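Local coordinates for tudor and KH domain-containing protein homolog (Drosophila melanogaster, PDB 5YGB) that takes part in piRNA metabolism and transposon repression, binds the N-terminus of piwi with its Tudor domain, and probably recruits Piwi proteins to the biogenesis machinery in the nuage, at residues Gln59-Val64 with Asp108-Leu112; Tyr72-Asp78 with Asp92-Tyr98; Glu88-Leu93 with Tyr103-Ile109; Gln26-Leu30 with Leu119-Ala123. The protein carries 1 engineered substitution. All coordinates share one frame; numbering follows the deposited sequence.

Interaction 1: Gln59-Val64 with Asp108-Leu112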
loop_
_atom_site.group_PDB
_atom_site.type_symbol
_atom_site.label_atom_id
_atom_site.label_comp_id
_atom_site.label_asym_id
_atom_site.label_seq_id
_atom_site.Cartn_x
_atom_site.Cartn_y
_atom_site.Cartn_z
ATOM N N GLN A 59 3.476 15.708 -4.978
ATOM C CA GLN A 59 4.478 15.360 -5.978
ATOM C C GLN A 59 4.686 13.850 -6.033
ATOM O O GLN A 59 4.724 13.189 -4.996
ATOM C CB GLN A 59 5.792 16.068 -5.661
ATOM C CG GLN A 59 6.840 16.035 -6.774
ATOM C CD GLN A 59 8.116 16.758 -6.361
ATOM O OE1 GLN A 59 8.207 17.288 -5.259
ATOM N NE2 GLN A 59 9.112 16.767 -7.244
ATOM N N ILE A 60 4.818 13.314 -7.241
ATOM C CA ILE A 60 5.144 11.905 -7.423
ATOM C C ILE A 60 6.628 11.804 -7.706
ATOM O O ILE A 60 7.144 12.426 -8.643
ATOM C CB ILE A 60 4.334 11.276 -8.557
ATOM C CG1 ILE A 60 2.832 11.512 -8.359
ATOM C CG2 ILE A 60 4.597 9.793 -8.633
ATOM C CD1 ILE A 60 2.272 10.995 -7.040
ATOM N N VAL A 61 7.315 11.018 -6.891
ATOM C CA VAL A 61 8.771 10.932 -6.911
ATOM C C VAL A 61 9.236 9.478 -6.980
ATOM O O VAL A 61 8.417 8.546 -6.943
ATOM C CB VAL A 61 9.385 11.618 -5.659
ATOM C CG1 VAL A 61 9.012 13.093 -5.612
ATOM C CG2 VAL A 61 8.910 10.929 -4.380
ATOM N N ALA A 62 10.547 9.291 -7.108
ATOM C CA ALA A 62 11.191 7.991 -6.965
ATOM C C ALA A 62 11.888 7.959 -5.617
ATOM O O ALA A 62 12.534 8.938 -5.251
ATOM C CB ALA A 62 12.190 7.750 -8.091
ATOM N N ALA A 63 11.769 6.863 -4.878
ATOM C CA ALA A 63 12.423 6.784 -3.575
ATOM C C ALA A 63 12.957 5.406 -3.310
ATOM O O ALA A 63 12.314 4.393 -3.645
ATOM C CB ALA A 63 11.449 7.179 -2.468
ATOM N N VAL A 64 14.120 5.358 -2.672
ATOM C CA VAL A 64 14.685 4.075 -2.289
ATOM C C VAL A 64 14.265 3.765 -0.862
ATOM O O VAL A 64 14.333 4.621 0.026
ATOM C CB VAL A 64 16.235 4.041 -2.426
ATOM C CG1 VAL A 64 16.904 5.117 -1.577
ATOM C CG2 VAL A 64 16.772 2.659 -2.072
ATOM N N ASP A 108 17.302 10.301 -0.089
ATOM C CA ASP A 108 16.900 9.018 -0.658
ATOM C C ASP A 108 15.798 9.140 -1.718
ATOM O O ASP A 108 15.146 8.147 -2.065
ATOM C CB ASP A 108 16.422 8.079 0.454
ATOM C CG ASP A 108 17.554 7.586 1.333
ATOM O OD1 ASP A 108 18.718 7.681 0.905
ATOM O OD2 ASP A 108 17.272 7.095 2.445
ATOM N N ILE A 109 15.597 10.350 -2.232
ATOM C CA ILE A 109 14.500 10.642 -3.150
ATOM C C ILE A 109 15.044 11.314 -4.411
ATOM O O ILE A 109 15.995 12.095 -4.332
ATOM C CB ILE A 109 13.461 11.557 -2.477
ATOM C CG1 ILE A 109 12.933 10.878 -1.211
ATOM C CG2 ILE A 109 12.338 11.904 -3.430
ATOM C CD1 ILE A 109 12.078 11.785 -0.314
ATOM N N CYS A 110 14.465 10.991 -5.565
ATOM C CA CYS A 110 14.742 11.680 -6.829
ATOM C C CYS A 110 13.438 12.031 -7.519
ATOM O O CYS A 110 12.396 11.443 -7.232
ATOM C CB CYS A 110 15.575 10.817 -7.785
ATOM S SG CYS A 110 17.242 10.470 -7.269
ATOM N N GLU A 111 13.488 12.963 -8.460
ATOM C CA GLU A 111 12.367 13.130 -9.368
ATOM C C GLU A 111 12.144 11.844 -10.164
ATOM O O GLU A 111 13.092 11.098 -10.440
ATOM C CB GLU A 111 12.614 14.308 -10.312
ATOM C CG GLU A 111 12.654 15.638 -9.582
ATOM C CD GLU A 111 12.890 16.830 -10.488
ATOM O OE1 GLU A 111 12.582 17.964 -10.068
ATOM O OE2 GLU A 111 13.398 16.639 -11.611
ATOM N N LEU A 112 10.898 11.590 -10.541
ATOM C CA LEU A 112 10.551 10.388 -11.295
ATOM C C LEU A 112 10.673 10.628 -12.801
ATOM O O LEU A 112 10.034 11.548 -13.330
ATOM C CB LEU A 112 9.127 9.947 -10.939
ATOM C CG LEU A 112 8.684 8.613 -11.533
ATOM C CD1 LEU A 112 9.475 7.470 -10.925
ATOM C CD2 LEU A 112 7.184 8.408 -11.305
HETATM O O HOH W 1 11.950 18.215 -7.379
HETATM O O HOH W 2 9.223 13.854 -9.630
HETATM O O HOH W 3 15.182 5.075 2.582
#
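The carboxylate of D108 has the CG1 methyl of V64 over one face, 3.9 Å from CG of D108 and also touching OD1. At its OD2 end a water donates to D108 and to the backbone O of V64. The backbones of A62 and C110 pair through N and O both ways. A62 N donates to C110 O at 2.8 Å, and C110 N returns the bond to A62 O at the same length. V64 N then donates to D108 O at 3.0 Å. This antiparallel pairing sets the first strand of the Tudor core beside the last one, as in the SH3-like barrel, where the chain returns to its first strand. It is an outer pairing of the sheet. Side chains divide between two faces. A63 and I109 point to the face where L93 packs. A62 and C110 point to the other, where Y41 of helix 25-41 touches both. V61 holds its CG2 between the backbone N and the carbonyl carbon (chi1 -61°), and this methyl reaches CG2 of I109 at 3.7 Å. L112 spreads its two methyls. CD1 packs on CB of A62 at 3.9 Å, and CD2 lies alongside CG2 of I60 at 4.0 Å, the two side chains pointing the same way. Beyond the last direct backbone bond, a water bridges I60 O and L112 N, donating to the carbonyl at 2.7 Å and accepting from the amide.

Interaction 2: Tyr72-Asp78 with Asp92-Tyr98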
loop_
_atom_site.group_PDB
_atom_site.type_symbol
_atom_site.label_atom_id
_atom_site.label_comp_id
_atom_site.label_asym_id
_atom_site.label_seq_id
_atom_site.Cartn_x
_atom_site.Cartn_y
_atom_site.Cartn_z
ATOM N N TYR A 72 11.147 2.838 -5.688
ATOM C CA TYR A 72 9.695 2.786 -5.802
ATOM C C TYR A 72 9.097 4.123 -6.185
ATOM O O TYR A 72 9.655 5.180 -5.867
ATOM C CB TYR A 72 9.095 2.322 -4.471
ATOM C CG TYR A 72 9.458 0.886 -4.153
ATOM C CD1 TYR A 72 8.792 -0.162 -4.770
ATOM C CD2 TYR A 72 10.486 0.582 -3.263
ATOM C CE1 TYR A 72 9.117 -1.483 -4.502
ATOM C CE2 TYR A 72 10.812 -0.736 -2.980
ATOM C CZ TYR A 72 10.129 -1.760 -3.609
ATOM O OH TYR A 72 10.442 -3.079 -3.349
ATOM N N ARG A 73 7.938 4.082 -6.839
ATOM C CA ARG A 73 7.139 5.290 -7.034
ATOM C C ARG A 73 6.459 5.678 -5.728
ATOM O O ARG A 73 5.882 4.837 -5.031
ATOM C CB ARG A 73 6.082 5.077 -8.126
ATOM C CG ARG A 73 6.668 4.677 -9.488
ATOM C CD ARG A 73 5.662 4.772 -10.618
ATOM N NE ARG A 73 4.543 3.849 -10.443
ATOM C CZ ARG A 73 3.528 3.773 -11.297
ATOM N NH1 ARG A 73 3.497 4.565 -12.367
ATOM N NH2 ARG A 73 2.531 2.918 -11.079
ATOM N N ALA A 74 6.495 6.964 -5.409
ATOM C CA ALA A 74 5.934 7.424 -4.155
ATOM C C ALA A 74 5.300 8.793 -4.297
ATOM O O ALA A 74 5.733 9.614 -5.108
ATOM C CB ALA A 74 7.010 7.437 -3.061
ATOM N N GLU A 75 4.271 9.037 -3.494
ATOM C CA GLU A 75 3.577 10.313 -3.419
ATOM C C GLU A 75 3.972 11.024 -2.128
ATOM O O GLU A 75 3.912 10.438 -1.043
ATOM C CB GLU A 75 2.061 10.075 -3.482
ATOM C CG GLU A 75 1.206 11.307 -3.245
ATOM C CD GLU A 75 -0.270 10.983 -3.126
ATOM O OE1 GLU A 75 -0.659 9.802 -3.272
ATOM O OE2 GLU A 75 -1.049 11.922 -2.891
ATOM N N ILE A 76 4.390 12.279 -2.230
ATOM C CA ILE A 76 4.663 13.052 -1.023
ATOM C C ILE A 76 3.343 13.431 -0.355
ATOM O O ILE A 76 2.491 14.110 -0.953
ATOM C CB ILE A 76 5.488 14.309 -1.338
ATOM C CG1 ILE A 76 6.838 13.918 -1.954
ATOM C CG2 ILE A 76 5.680 15.168 -0.066
ATOM C CD1 ILE A 76 7.769 15.095 -2.220
ATOM N N VAL A 77 3.140 12.969 0.875
ATOM C CA VAL A 77 1.899 13.316 1.556
ATOM C C VAL A 77 2.112 14.321 2.685
ATOM O O VAL A 77 1.144 14.922 3.155
ATOM C CB VAL A 77 1.171 12.068 2.083
ATOM C CG1 VAL A 77 0.793 11.162 0.904
ATOM C CG2 VAL A 77 2.017 11.328 3.074
ATOM N N ASP A 78 3.360 14.537 3.101
ATOM C CA ASP A 78 3.649 15.558 4.109
ATOM C C ASP A 78 5.135 15.871 4.076
ATOM O O ASP A 78 5.949 15.044 3.648
ATOM C CB ASP A 78 3.211 15.094 5.516
ATOM C CG ASP A 78 2.827 16.250 6.439
ATOM O OD1 ASP A 78 3.012 17.430 6.071
ATOM O OD2 ASP A 78 2.325 15.956 7.548
ATOM N N ASP A 92 7.207 12.529 4.277
ATOM C CA ASP A 92 6.255 11.436 4.447
ATOM C C ASP A 92 5.828 10.953 3.051
ATOM O O ASP A 92 5.189 11.705 2.307
ATOM C CB ASP A 92 5.058 11.932 5.275
ATOM C CG ASP A 92 4.112 10.827 5.698
ATOM O OD1 ASP A 92 4.389 9.644 5.426
ATOM O OD2 ASP A 92 3.093 11.167 6.347
ATOM N N LEU A 93 6.192 9.714 2.714
ATOM C CA LEU A 93 5.911 9.133 1.401
ATOM C C LEU A 93 4.873 8.031 1.465
ATOM O O LEU A 93 4.944 7.169 2.339
ATOM C CB LEU A 93 7.185 8.555 0.793
ATOM C CG LEU A 93 8.285 9.542 0.416
ATOM C CD1 LEU A 93 9.452 8.778 -0.163
ATOM C CD2 LEU A 93 7.790 10.590 -0.566
ATOM N N TYR A 94 3.927 8.056 0.529
ATOM C CA TYR A 94 2.984 6.960 0.323
ATOM C C TYR A 94 3.438 6.194 -0.923
ATOM O O TYR A 94 3.560 6.776 -2.004
ATOM C CB TYR A 94 1.555 7.508 0.179
ATOM C CG TYR A 94 0.568 6.487 -0.334
ATOM C CD1 TYR A 94 0.191 5.409 0.456
ATOM C CD2 TYR A 94 0.019 6.592 -1.612
ATOM C CE1 TYR A 94 -0.700 4.460 -0.015
ATOM C CE2 TYR A 94 -0.875 5.651 -2.084
ATOM C CZ TYR A 94 -1.216 4.583 -1.281
ATOM O OH TYR A 94 -2.092 3.624 -1.766
ATOM N N PHE A 95 3.720 4.900 -0.783
ATOM C CA PHE A 95 4.245 4.103 -1.894
ATOM C C PHE A 95 3.072 3.621 -2.747
ATOM O O PHE A 95 2.392 2.652 -2.415
ATOM C CB PHE A 95 5.126 2.967 -1.353
ATOM C CG PHE A 95 6.440 3.469 -0.824
ATOM C CD1 PHE A 95 6.528 4.046 0.429
ATOM C CD2 PHE A 95 7.570 3.443 -1.615
ATOM C CE1 PHE A 95 7.733 4.536 0.899
ATOM C CE2 PHE A 95 8.776 3.932 -1.149
ATOM C CZ PHE A 95 8.853 4.478 0.109
ATOM N N VAL A 96 2.831 4.319 -3.859
ATOM C CA VAL A 96 1.579 4.230 -4.594
ATOM C C VAL A 96 1.308 2.846 -5.192
ATOM O O VAL A 96 0.158 2.517 -5.465
ATOM C CB VAL A 96 1.515 5.301 -5.732
ATOM C CG1 VAL A 96 1.620 6.706 -5.159
ATOM C CG2 VAL A 96 2.597 5.071 -6.781
ATOM N N ASP A 97 2.340 2.036 -5.403
ATOM C CA ASP A 97 2.130 0.721 -5.989
ATOM C C ASP A 97 1.960 -0.372 -4.941
ATOM O O ASP A 97 1.559 -1.477 -5.299
ATOM C CB ASP A 97 3.277 0.375 -6.939
ATOM C CG ASP A 97 3.295 1.281 -8.136
ATOM O OD1 ASP A 97 2.202 1.519 -8.709
ATOM O OD2 ASP A 97 4.384 1.772 -8.498
ATOM N N TYR A 98 2.236 -0.076 -3.666
ATOM C CA TYR A 98 2.224 -1.114 -2.619
ATOM C C TYR A 98 1.330 -0.796 -1.431
ATOM O O TYR A 98 0.715 -1.701 -0.855
ATOM C CB TYR A 98 3.655 -1.366 -2.132
ATOM C CG TYR A 98 4.480 -2.101 -3.152
ATOM C CD1 TYR A 98 5.082 -1.430 -4.221
ATOM C CD2 TYR A 98 4.628 -3.475 -3.085
ATOM C CE1 TYR A 98 5.811 -2.114 -5.171
ATOM C CE2 TYR A 98 5.360 -4.158 -4.016
ATOM C CZ TYR A 98 5.944 -3.485 -5.060
ATOM O OH TYR A 98 6.669 -4.195 -5.987
HETATM O O HOH W 4 9.166 -5.267 -4.842
HETATM O O HOH W 5 6.761 1.427 -7.271
HETATM O O HOH W 6 2.744 13.127 8.354
#
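OD1 of D97 is gripped by NH2 of R73 at 2.8 Å and also by the backbone N of Q122. The other oxygen, OD2, takes NE of R73 at 2.8 Å and a water that also binds R73 N. The salt bridge is side-on, one nitrogen to each oxygen. Both oxygens use their syn lone pairs, and the two planes are 21° apart. A bend at chi3 of R73 (-63°) brings the guanidinium round to the carboxylate. The pair ties D97, in the turn after strand 89-95, to strand 70-81. The edge of the Y72 ring points at the face of Y98, an offset edge-to-face pair with centroids 5.2 Å apart. A water joins their hydroxyls, and Y72 OH also bonds D68. CB of Y72 sits at the edge of the F95 ring, 3.4 Å from CD2 of F95. Y72, F95 and Y98 probably correspond to cage residues that bind dimethylarginine in Tudor relatives. E75 and Y94 exchange backbone bonds. V77 and D78 both face D92 in a classic beta bulge: V77 N donates to D92 O at 2.8 Å, while the D78 N bond is weak. CG1 of I76 packs on CD2 of L93 at 3.7 Å. The hairpin of strands 70-81 and 89-95 lies between strands 60-65 and 101-104, with helix 25-41 packed against R73, D97 and Y98.

Interaction 3: Glu88-Leu93 with Tyr103-Ile109; sequences EQVIDL and YISPADI
Y103 crosses over D92 at a slant, and its side chain can be followed outward. CB meets CG1 of V90 at 3.9 Å. CD1 then passes CB of D92, and CE1 comes within 3.6 Å of CG of D92. CZ and OH run past OD2 of the same carboxylate, while OD1 sits over one face of the ring, toward the rim. The carboxylate and ring planes are 29° apart, so the acid is tilted over the ring's rim rather than stacked flat on it. D92 has its CG opposite the backbone N (chi1 -171°), which carries the carboxylate out along the ring. A water donates to D92 OD2 at 2.8 Å and to D78 OD2, and accepts a weak bond from Y103 OH. A leucine in place of D92 leaves the water its D78 acceptor alone, and its hold on Y103 OH would probably weaken. Next to this pair, I91 and I104 exchange backbone bonds, I104 N to I91 O at 2.8 Å and I91 N to I104 O at 3.0 Å. They belong to the hairpin of strands 89-95 and 101-104. After it comes the short 3-10 turn, 106-107, found before the last strand of SH3-like barrels such as Tudor. S105 starts that turn: its OG accepts from A107 N in an ST turn. P106 lays CD against Q89 O and CG near CG1 of I91. The turn leads on to I109, whose CD1 reaches CB of I91 at 3.9 Å and CD1 of L93 at 4.0 Å. That leucine methyl also touches CG1 of I104, the two side chains crossing at about a right angle.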
loop_
_atom_site.group_PDB
_atom_site.type_symbol
_atom_site.label_atom_id
_atom_site.label_comp_id
_atom_site.label_asym_id
_atom_site.label_seq_id
_atom_site.Cartn_x
_atom_site.Cartn_y
_atom_site.Cartn_z
ATOM N N GLU A 88 16.996 20.915 7.099
ATOM C CA GLU A 88 16.634 19.769 6.273
ATOM C C GLU A 88 15.200 19.358 6.582
ATOM O O GLU A 88 14.665 19.681 7.633
ATOM C CB GLU A 88 17.600 18.598 6.508
ATOM C CG GLU A 88 17.409 17.439 5.534
ATOM C CD GLU A 88 18.444 16.341 5.684
ATOM O OE1 GLU A 88 18.400 15.599 6.690
ATOM O OE2 GLU A 88 19.299 16.214 4.783
ATOM N N GLN A 89 14.578 18.653 5.649
ATOM C CA GLN A 89 13.214 18.185 5.829
ATOM C C GLN A 89 13.155 16.673 5.993
ATOM O O GLN A 89 14.108 15.962 5.662
ATOM C CB GLN A 89 12.349 18.636 4.647
ATOM C CG GLN A 89 12.074 20.141 4.668
ATOM C CD GLN A 89 11.580 20.691 3.339
ATOM O OE1 GLN A 89 11.789 20.094 2.282
ATOM N NE2 GLN A 89 10.899 21.832 3.394
ATOM N N VAL A 90 12.043 16.210 6.549
ATOM C CA VAL A 90 11.693 14.797 6.590
ATOM C C VAL A 90 10.444 14.673 5.732
ATOM O O VAL A 90 9.524 15.480 5.861
ATOM C CB VAL A 90 11.442 14.298 8.033
ATOM C CG1 VAL A 90 10.999 12.831 8.035
ATOM C CG2 VAL A 90 12.697 14.478 8.879
ATOM N N ILE A 91 10.419 13.693 4.834
ATOM C CA ILE A 91 9.345 13.572 3.846
ATOM C C ILE A 91 8.508 12.335 4.118
ATOM O O ILE A 91 9.038 11.231 4.203
ATOM C CB ILE A 91 9.909 13.494 2.407
ATOM C CG1 ILE A 91 10.949 14.587 2.172
ATOM C CG2 ILE A 91 8.793 13.526 1.366
ATOM C CD1 ILE A 91 10.376 15.962 2.103
ATOM N N ASP A 92 7.207 12.529 4.277
ATOM C CA ASP A 92 6.255 11.436 4.447
ATOM C C ASP A 92 5.828 10.953 3.051
ATOM O O ASP A 92 5.189 11.705 2.307
ATOM C CB ASP A 92 5.058 11.932 5.275
ATOM C CG ASP A 92 4.112 10.827 5.698
ATOM O OD1 ASP A 92 4.389 9.644 5.426
ATOM O OD2 ASP A 92 3.093 11.167 6.347
ATOM N N LEU A 93 6.192 9.714 2.714
ATOM C CA LEU A 93 5.911 9.133 1.401
ATOM C C LEU A 93 4.873 8.031 1.465
ATOM O O LEU A 93 4.944 7.169 2.339
ATOM C CB LEU A 93 7.185 8.555 0.793
ATOM C CG LEU A 93 8.285 9.542 0.416
ATOM C CD1 LEU A 93 9.452 8.778 -0.163
ATOM C CD2 LEU A 93 7.790 10.590 -0.566
ATOM N N TYR A 103 8.451 7.600 6.462
ATOM C CA TYR A 103 9.158 8.880 6.522
ATOM C C TYR A 103 10.589 8.682 6.055
ATOM O O TYR A 103 11.300 7.828 6.582
ATOM C CB TYR A 103 9.156 9.432 7.938
ATOM C CG TYR A 103 7.793 9.705 8.496
ATOM C CD1 TYR A 103 7.158 10.900 8.245
ATOM C CD2 TYR A 103 7.149 8.767 9.295
ATOM C CE1 TYR A 103 5.904 11.166 8.769
ATOM C CE2 TYR A 103 5.901 9.016 9.818
ATOM C CZ TYR A 103 5.284 10.218 9.554
ATOM O OH TYR A 103 4.036 10.467 10.077
ATOM N N ILE A 104 11.011 9.479 5.081
ATOM C CA ILE A 104 12.258 9.266 4.358
ATOM C C ILE A 104 13.028 10.572 4.256
ATOM O O ILE A 104 12.433 11.636 4.101
ATOM C CB ILE A 104 11.979 8.704 2.930
ATOM C CG1 ILE A 104 11.201 7.386 3.021
ATOM C CG2 ILE A 104 13.256 8.487 2.148
ATOM C CD1 ILE A 104 11.953 6.286 3.741
ATOM N N SER A 105 14.349 10.495 4.354
ATOM C CA SER A 105 15.201 11.644 4.079
ATOM C C SER A 105 15.198 12.007 2.596
ATOM O O SER A 105 15.166 11.125 1.744
ATOM C CB SER A 105 16.631 11.355 4.525
ATOM O OG SER A 105 17.524 12.268 3.924
ATOM N N PRO A 106 15.260 13.307 2.281
ATOM C CA PRO A 106 15.361 13.761 0.888
ATOM C C PRO A 106 16.570 13.171 0.170
ATOM O O PRO A 106 16.558 13.056 -1.055
ATOM C CB PRO A 106 15.503 15.279 1.020
ATOM C CG PRO A 106 14.926 15.599 2.341
ATOM C CD PRO A 106 15.205 14.433 3.226
ATOM N N ALA A 107 17.603 12.795 0.919
ATOM C CA ALA A 107 18.783 12.185 0.319
ATOM C C ALA A 107 18.435 10.909 -0.433
ATOM O O ALA A 107 19.175 10.487 -1.323
ATOM C CB ALA A 107 19.832 11.896 1.379
ATOM N N ASP A 108 17.302 10.301 -0.089
ATOM C CA ASP A 108 16.900 9.018 -0.658
ATOM C C ASP A 108 15.798 9.140 -1.718
ATOM O O ASP A 108 15.146 8.147 -2.065
ATOM C CB ASP A 108 16.422 8.079 0.454
ATOM C CG ASP A 108 17.554 7.586 1.333
ATOM O OD1 ASP A 108 18.718 7.681 0.905
ATOM O OD2 ASP A 108 17.272 7.095 2.445
ATOM N N ILE A 109 15.597 10.350 -2.232
ATOM C CA ILE A 109 14.500 10.642 -3.150
ATOM C C ILE A 109 15.044 11.314 -4.411
ATOM O O ILE A 109 15.995 12.095 -4.332
ATOM C CB ILE A 109 13.461 11.557 -2.477
ATOM C CG1 ILE A 109 12.933 10.878 -1.211
ATOM C CG2 ILE A 109 12.338 11.904 -3.430
ATOM C CD1 ILE A 109 12.078 11.785 -0.314
HETATM O O HOH W 6 2.744 13.127 8.354
#

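Interaction 4: Gln26-Leu30 with Leu119-Ala123; sequences QSKKL and LRFQA
OE1 of Q26 takes two donors, NH1 of R120 at 2.8 Å and NE2 of Q122 at 2.9 Å. Q26 has two deposited conformers, and these bonds hold for the one described. The Q122 donor lies in the carbonyl plane, on a lone pair. The arginine donor is tilted 31° from that plane, although OE1 itself lies at the edge of the guanidinium, whose plane stands 87° from the Q26 amide. NE2 of Q122 also donates to R120 O at 2.8 Å. A fold at chi2 of Q122 (-67°) turns the amide back over its own loop, where it can serve both acceptors. An alanine in place of Q122 removes this amide, and Q26 OE1 would probably be held by R120 alone, with R120 O left a weak bond from R73. Further out the contact is apolar. L119 divides its two methyls between neighbouring residues of the helix: CD1 meets CB of K29 at 4.0 Å, and CD2 meets CA of L30 at 3.8 Å. CD2 of L30 packs on CG of Q122 at 4.0 Å, the two side chains running antiparallel. Strand 17-22 also touches L30 and R120. The arrangement fits the extended Tudor domain, where a long helix, here 25-41, links the Tudor core to the SN-like (OB-fold) domain and packs on the chain that leaves the core.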
loop_
_atom_site.group_PDB
_atom_site.type_symbol
_atom_site.label_atom_id
_atom_site.label_comp_id
_atom_site.label_asym_id
_atom_site.label_seq_id
_atom_site.Cartn_x
_atom_site.Cartn_y
_atom_site.Cartn_z
ATOM N N GLN A 26 -0.669 -6.340 -15.366
ATOM C CA GLN A 26 -0.293 -5.188 -14.558
ATOM C C GLN A 26 0.724 -5.530 -13.490
ATOM O O GLN A 26 1.621 -4.715 -13.223
ATOM C CB GLN A 26 -1.517 -4.572 -13.901
ATOM C CG GLN A 26 -2.370 -3.831 -14.871
ATOM C CD GLN A 26 -3.452 -3.075 -14.171
ATOM O OE1 GLN A 26 -3.175 -2.137 -13.424
ATOM N NE2 GLN A 26 -4.701 -3.459 -14.414
ATOM N N SER A 27 0.613 -6.709 -12.895
ATOM C CA SER A 27 1.573 -7.101 -11.878
ATOM C C SER A 27 2.910 -7.452 -12.537
ATOM O O SER A 27 3.969 -7.199 -11.964
ATOM C CB SER A 27 1.035 -8.247 -11.008
ATOM O OG SER A 27 0.887 -9.472 -11.719
ATOM N N LYS A 28 2.874 -8.012 -13.741
ATOM C CA LYS A 28 4.104 -8.275 -14.476
ATOM C C LYS A 28 4.791 -6.959 -14.827
ATOM O O LYS A 28 6.010 -6.821 -14.689
ATOM C CB LYS A 28 3.817 -9.098 -15.734
ATOM C CG LYS A 28 3.353 -10.527 -15.430
ATOM C CD LYS A 28 3.277 -11.396 -16.681
ATOM C CE LYS A 28 2.192 -10.929 -17.643
ATOM N NZ LYS A 28 2.178 -11.779 -18.870
ATOM N N LYS A 29 4.012 -5.972 -15.264
ATOM C CA LYS A 29 4.566 -4.665 -15.580
ATOM C C LYS A 29 5.126 -3.996 -14.327
ATOM O O LYS A 29 6.170 -3.349 -14.388
ATOM C CB LYS A 29 3.507 -3.764 -16.235
ATOM C CG LYS A 29 3.259 -4.084 -17.702
ATOM C CD LYS A 29 2.264 -3.129 -18.345
ATOM C CE LYS A 29 0.832 -3.482 -18.010
ATOM N NZ LYS A 29 -0.107 -2.395 -18.409
ATOM N N LEU A 30 4.448 -4.133 -13.192
ATOM C CA LEU A 30 4.980 -3.568 -11.950
ATOM C C LEU A 30 6.332 -4.186 -11.590
ATOM O O LEU A 30 7.272 -3.460 -11.257
ATOM C CB LEU A 30 3.999 -3.750 -10.788
ATOM C CG LEU A 30 4.513 -3.256 -9.431
ATOM C CD1 LEU A 30 4.858 -1.772 -9.451
ATOM C CD2 LEU A 30 3.473 -3.556 -8.355
ATOM N N LEU A 119 2.348 3.520 -15.979
ATOM C CA LEU A 119 1.619 2.428 -15.339
ATOM C C LEU A 119 0.645 2.944 -14.281
ATOM O O LEU A 119 1.003 3.775 -13.445
ATOM C CB LEU A 119 2.597 1.438 -14.697
ATOM C CG LEU A 119 1.982 0.205 -14.035
ATOM C CD1 LEU A 119 1.299 -0.688 -15.058
ATOM C CD2 LEU A 119 3.055 -0.583 -13.295
ATOM N N ARG A 120 -0.589 2.447 -14.320
ATOM C CA ARG A 120 -1.581 2.729 -13.282
ATOM C C ARG A 120 -0.983 2.529 -11.884
ATOM O O ARG A 120 -0.238 1.576 -11.666
ATOM C CB ARG A 120 -2.803 1.810 -13.504
ATOM C CG ARG A 120 -3.763 1.650 -12.329
ATOM C CD ARG A 120 -4.950 0.693 -12.618
ATOM N NE ARG A 120 -5.622 0.413 -11.353
ATOM C CZ ARG A 120 -5.343 -0.633 -10.582
ATOM N NH1 ARG A 120 -4.443 -1.528 -10.972
ATOM N NH2 ARG A 120 -5.970 -0.796 -9.427
ATOM N N PHE A 121 -1.270 3.425 -10.941
ATOM C CA PHE A 121 -0.821 3.199 -9.566
ATOM C C PHE A 121 -1.451 1.885 -9.080
ATOM O O PHE A 121 -2.676 1.692 -9.156
ATOM C CB PHE A 121 -1.194 4.371 -8.649
ATOM C CG PHE A 121 -0.438 5.655 -8.934
ATOM C CD1 PHE A 121 0.572 5.713 -9.883
ATOM C CD2 PHE A 121 -0.730 6.800 -8.213
ATOM C CE1 PHE A 121 1.256 6.906 -10.124
ATOM C CE2 PHE A 121 -0.039 7.992 -8.445
ATOM C CZ PHE A 121 0.942 8.036 -9.396
ATOM N N GLN A 122 -0.629 0.963 -8.593
ATOM C CA GLN A 122 -1.078 -0.422 -8.472
ATOM C C GLN A 122 -1.807 -0.798 -7.184
ATOM O O GLN A 122 -2.498 -1.821 -7.159
ATOM C CB GLN A 122 0.131 -1.352 -8.669
ATOM C CG GLN A 122 0.650 -1.352 -10.101
ATOM C CD GLN A 122 -0.357 -1.969 -11.036
ATOM O OE1 GLN A 122 -0.719 -3.137 -10.892
ATOM N NE2 GLN A 122 -0.846 -1.179 -11.976
ATOM N N ALA A 123 -1.662 -0.024 -6.112
ATOM C CA ALA A 123 -2.259 -0.405 -4.835
ATOM C C ALA A 123 -3.621 0.221 -4.638
ATOM O O ALA A 123 -3.787 1.430 -4.843
ATOM C CB ALA A 123 -1.340 -0.026 -3.667
#

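Interactions 1, 2 and 3 belong to one five-stranded antiparallel sheet, the Tudor core. Interactions 1 and 2 have centres about 9 Å apart and are stitched by V61 N to A74 O at 2.8 Å. Interactions 2 and 3 share D92 and L93 on strand 89-95. L93 also joins interaction 1, its CD1 lying 3.4 Å from CB of A63. Interaction 4 is out of touch only with interaction 3, their centres about 24 Å and nearest atoms about 11 Å apart. It meets interaction 2 through R73 NH1, 2.8 Å from L119 O, and interaction 1 through I60 CD1, 4.0 Å from F121 CZ. The loop at 119-123 thus lies close to the end of interaction 2 that carries the probable methylarginine cage.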